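Local coordinates for D-isomer specific 2-hydroxyacid dehydrogenase family protein (Desulfovibrio vulgaris, PDB 5TX7) that catalyses the NAD-dependent interconversion of D-2-hydroxyacids and their 2-oxoacids, as an oxidoreductase of the D-isomer specific 2-hydroxyacid dehydrogenase family, at the interface of chains A and B. Residues are numbered along the deposited sequence; one frame, centred on the assembly and turned at random. Chains: chain A/B, D-isomer specific 2-hydroxyacid dehydrogenase family protein.

Contact 1: the interface of chains A and B. Residues chain A 8, 10-11, 32-33, 289; chain B 135-137.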
loop_
_atom_site.group_PDB
_atom_site.type_symbol
_atom_site.label_atom_id
_atom_site.label_comp_id
_atom_site.label_asym_id
_atom_site.label_seq_id
_atom_site.Cartn_x
_atom_site.Cartn_y
_atom_site.Cartn_z
ATOM N N ASP A 8 15.820 21.872 -15.973
ATOM C CA ASP A 8 14.778 21.701 -14.956
ATOM C C ASP A 8 15.106 20.571 -14.007
ATOM O O ASP A 8 14.533 19.503 -14.088
ATOM C CB ASP A 8 13.380 21.526 -15.596
ATOM C CG ASP A 8 13.279 20.322 -16.524
ATOM O OD1 ASP A 8 14.305 19.920 -17.119
ATOM O OD2 ASP A 8 12.151 19.793 -16.680
ATOM N N TYR A 10 14.883 20.543 -10.590
ATOM C CA TYR A 10 14.233 20.516 -9.282
ATOM C C TYR A 10 13.474 19.208 -9.029
ATOM O O TYR A 10 13.688 18.582 -8.002
ATOM C CB TYR A 10 13.307 21.714 -9.096
ATOM C CG TYR A 10 12.704 21.782 -7.714
ATOM C CD1 TYR A 10 13.497 22.058 -6.593
ATOM C CD2 TYR A 10 11.362 21.534 -7.513
ATOM C CE1 TYR A 10 12.940 22.113 -5.319
ATOM C CE2 TYR A 10 10.799 21.588 -6.257
ATOM C CZ TYR A 10 11.580 21.875 -5.152
ATOM O OH TYR A 10 10.982 21.931 -3.895
ATOM N N THR A 11 12.619 18.801 -9.962
ATOM C CA THR A 11 11.863 17.545 -9.841
ATOM C C THR A 11 12.766 16.292 -9.729
ATOM O O THR A 11 12.434 15.372 -8.984
ATOM C CB THR A 11 10.851 17.332 -11.001
ATOM O OG1 THR A 11 11.522 17.385 -12.258
ATOM C CG2 THR A 11 9.747 18.410 -10.994
ATOM N N PRO A 32 16.286 25.207 -11.510
ATOM C CA PRO A 32 15.210 24.378 -10.997
ATOM C C PRO A 32 14.133 24.115 -12.034
ATOM O O PRO A 32 13.562 23.027 -12.072
ATOM C CB PRO A 32 14.678 25.173 -9.794
ATOM C CG PRO A 32 15.127 26.550 -9.979
ATOM C CD PRO A 32 16.372 26.510 -10.826
ATOM N N ARG A 33 13.856 25.129 -12.838
ATOM C CA ARG A 33 13.012 25.017 -14.028
ATOM C C ARG A 33 13.376 26.151 -14.974
ATOM O O ARG A 33 14.042 27.123 -14.563
ATOM C CB ARG A 33 11.536 25.098 -13.657
ATOM C CG ARG A 33 11.137 26.367 -12.953
ATOM C CD ARG A 33 9.826 26.207 -12.174
ATOM N NE ARG A 33 9.896 25.223 -11.088
ATOM C CZ ARG A 33 10.436 25.418 -9.880
ATOM N NH1 ARG A 33 11.021 26.568 -9.553
ATOM N NH2 ARG A 33 10.425 24.425 -8.980
ATOM N N TRP A 289 6.525 7.798 -10.816
ATOM C CA TRP A 289 7.961 7.655 -11.162
ATOM C C TRP A 289 8.963 8.128 -10.125
ATOM O O TRP A 289 10.169 7.902 -10.289
ATOM C CB TRP A 289 8.258 8.472 -12.437
ATOM C CG TRP A 289 8.095 9.968 -12.205
ATOM C CD1 TRP A 289 6.926 10.676 -12.217
ATOM C CD2 TRP A 289 9.130 10.912 -11.874
ATOM N NE1 TRP A 289 7.172 11.996 -11.926
ATOM C CE2 TRP A 289 8.512 12.169 -11.707
ATOM C CE3 TRP A 289 10.521 10.815 -11.713
ATOM C CZ2 TRP A 289 9.231 13.329 -11.404
ATOM C CZ3 TRP A 289 11.239 11.967 -11.392
ATOM C CH2 TRP A 289 10.591 13.213 -11.234
ATOM N N ASP B 135 5.897 23.409 -11.190
ATOM C CA ASP B 135 6.309 22.274 -12.034
ATOM C C ASP B 135 5.128 21.412 -12.486
ATOM O O ASP B 135 4.109 21.339 -11.808
ATOM C CB ASP B 135 7.288 21.377 -11.276
ATOM C CG ASP B 135 8.517 22.100 -10.832
ATOM O OD1 ASP B 135 9.271 22.628 -11.684
ATOM O OD2 ASP B 135 8.736 22.159 -9.616
ATOM N N TRP B 136 5.299 20.757 -13.632
ATOM C CA TRP B 136 4.388 19.707 -14.183
ATOM C C TRP B 136 3.885 18.621 -13.203
ATOM O O TRP B 136 2.833 18.020 -13.407
ATOM C CB TRP B 136 5.054 19.025 -15.404
ATOM C CG TRP B 136 6.380 18.340 -15.096
ATOM C CD1 TRP B 136 7.608 18.935 -15.020
ATOM C CD2 TRP B 136 6.596 16.949 -14.846
ATOM N NE1 TRP B 136 8.564 18.015 -14.704
ATOM C CE2 TRP B 136 7.983 16.782 -14.606
ATOM C CE3 TRP B 136 5.762 15.826 -14.808
ATOM C CZ2 TRP B 136 8.564 15.532 -14.340
ATOM C CZ3 TRP B 136 6.348 14.561 -14.535
ATOM C CH2 TRP B 136 7.734 14.436 -14.304
ATOM N N CYS B 137 4.650 18.354 -12.166
ATOM C CA CYS B 137 4.239 17.489 -11.075
ATOM C C CYS B 137 4.654 18.120 -9.757
ATOM O O CYS B 137 5.337 19.141 -9.740
ATOM C CB CYS B 137 4.911 16.128 -11.210
ATOM S SG CYS B 137 6.696 16.224 -11.093
HETATM O O HOH W 1 10.980 19.300 -14.161
HETATM O O HOH W 2 11.643 21.075 -12.343
#
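The carboxylate oxygen OD1 of B:Asp135 is held by A:Arg33 NE at 2.7 Å and also by water 2. The companion oxygen OD2 meets A:Arg33 NH2 at 2.9 Å, so the arginine takes the carboxylate side-on in a two-nitrogen salt bridge. Both oxygens stay close to the guanidinium plane, but the carboxylate is turned against it: NE reaches OD1 from above the acid's plane, whereas NH2 comes to the syn side of OD2, tilted 21° out of the plane. A bend at chi3 (63°) brings the arginine's NE edge round to the acid. A:Tyr10 lies alongside, its CD2 3.4 Å from B:Asp135 OD2.

Two linked waters carry the contact onward. Water 2 joins OD1 to the A:Pro32 carbonyl; water 1 lies at the indole edge of B:Trp136, 2.8 Å from NE1, and is shared with A:Asp8 OD2 and A:Thr11 OG1. With the threonine hydroxyl set between backbone N and carbonyl carbon (chi1 56°), its methyl CG2 is left to face B:Cys137 SG at 3.8 Å. That sulfur sits over the rim of the B:Trp136 ring; on the same side, the indole of A:Trp289 lies nearly parallel but displaced beyond the outer rim, its CZ2 3.4 Å from B:Trp136 CH2.

In this patch of the two-fold interface between protein copies, the chain B loop following helix 129-132 docks against chain A loops after strands 3-6 and 27-30 and before helix 292-310.

Contact 2: the interface of chains A and B. Residues chain A 122, 125-126; chain B 276, 281.
The guanidinium of A:Arg126, the last residue of helix 118-126, is directed at two backbone carbonyls of chain B in this patch of the two-fold interface between copies of the protein. Its NH1 comes within 2.9 Å of B:Leu276 O, and its NH2 within 2.8 Å of B:Cys281 O. In neither pair does an N-H point at the oxygen, which lies nearly along the continuation of the CZ-N bond, between the two N-H directions; these are close polar contacts and not hydrogen bonds. The carbonyl carbons of both residues lie at the edge of the guanidinium, in its plane, and the flat group therefore meets two separate stretches of chain B with its rim. B:Leu276 belongs to the short helix 274-277, and its carbonyl oxygen near the C-terminal end may carry enough negative potential to attract the arginine's charge.

Within chain A the same group is anchored by a salt bridge. NE of A:Arg126 donates to A:Asp122 OD2 over 2.9 Å in a nearly straight bond, 171° at the hydrogen. The donor lies above the carboxylate plane, while OD2 stays in the plane of the guanidinium. A weaker bond joins NH2 to OD1 of the same acid. One turn of helix separates the partners, and the arginine chain, extended from CG to NE, runs outward from the helix and partly back along it, bringing NE to the aspartate. The bridge should restrict rotation about the last torsion and hold NH1 and NH2 towards the partner subunit; the acid thus acts as a second-shell support and buries almost no surface of its own.

Apolar packing is contributed by A:Ile125 and B:Leu276, whose side chains cross at about a right angle. The methyl branches do the touching: with CG1 of A:Ile125 beside the backbone N (chi1 -73°), CG2 lies anti to that N and points across the contact, 3.8 Å from B:Leu276 CD2.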
loop_
_atom_site.group_PDB
_atom_site.type_symbol
_atom_site.label_atom_id
_atom_site.label_comp_id
_atom_site.label_asym_id
_atom_site.label_seq_id
_atom_site.Cartn_x
_atom_site.Cartn_y
_atom_site.Cartn_z
ATOM N N ASP A 122 -7.680 7.524 9.373
ATOM C CA ASP A 122 -6.775 8.381 10.145
ATOM C C ASP A 122 -7.373 9.776 10.375
ATOM O O ASP A 122 -7.346 10.298 11.495
ATOM C CB ASP A 122 -5.419 8.473 9.443
ATOM C CG ASP A 122 -4.448 9.388 10.155
ATOM O OD1 ASP A 122 -3.770 8.920 11.090
ATOM O OD2 ASP A 122 -4.329 10.557 9.751
ATOM N N ILE A 125 -10.330 9.445 12.900
ATOM C CA ILE A 125 -9.769 9.385 14.263
ATOM C C ILE A 125 -9.440 10.786 14.784
ATOM O O ILE A 125 -9.781 11.111 15.915
ATOM C CB ILE A 125 -8.511 8.481 14.354
ATOM C CG1 ILE A 125 -8.919 7.009 14.250
ATOM C CG2 ILE A 125 -7.747 8.681 15.666
ATOM C CD1 ILE A 125 -7.769 6.085 13.914
ATOM N N ARG A 126 -8.801 11.604 13.948
ATOM C CA ARG A 126 -8.384 12.964 14.314
ATOM C C ARG A 126 -9.559 13.929 14.509
ATOM O O ARG A 126 -9.440 14.903 15.256
ATOM C CB ARG A 126 -7.389 13.518 13.282
ATOM C CG ARG A 126 -6.042 12.803 13.334
ATOM C CD ARG A 126 -5.064 13.282 12.278
ATOM N NE ARG A 126 -4.016 12.284 12.077
ATOM C CZ ARG A 126 -3.012 12.025 12.919
ATOM N NH1 ARG A 126 -2.848 12.719 14.045
ATOM N NH2 ARG A 126 -2.132 11.068 12.623
ATOM N N LEU B 276 -0.914 10.933 18.553
ATOM C CA LEU B 276 -1.838 11.768 17.765
ATOM C C LEU B 276 -1.304 13.171 17.426
ATOM O O LEU B 276 -1.857 13.846 16.553
ATOM C CB LEU B 276 -3.198 11.867 18.472
ATOM C CG LEU B 276 -4.035 10.596 18.262
ATOM C CD1 LEU B 276 -5.073 10.379 19.335
ATOM C CD2 LEU B 276 -4.698 10.637 16.893
ATOM N N CYS B 281 2.703 10.025 11.353
ATOM C CA CYS B 281 2.054 8.916 12.025
ATOM C C CYS B 281 0.707 8.656 11.371
ATOM O O CYS B 281 -0.117 9.557 11.298
ATOM C CB CYS B 281 1.892 9.188 13.521
ATOM S SG CYS B 281 1.473 7.690 14.466
#

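Contact 1 and contact 2 lie about 31 Å apart, between their C-alpha centres, in one two-fold interface, so each recurs with the chains exchanged. They share no residue and use different elements, the loop after helix 129-132 in contact 1 and helices 118-126 and 274-277 in contact 2. Each nevertheless draws on the same stretch of the protein from opposite subunits: A:Trp289 follows strand 281-283, which B:Cys281 begins. In this family that stretch leads to the catalytic histidine, so pairing may steady the active-site region of both copies. The two-fold pairing would suit the dimers typical of these dehydrogenases.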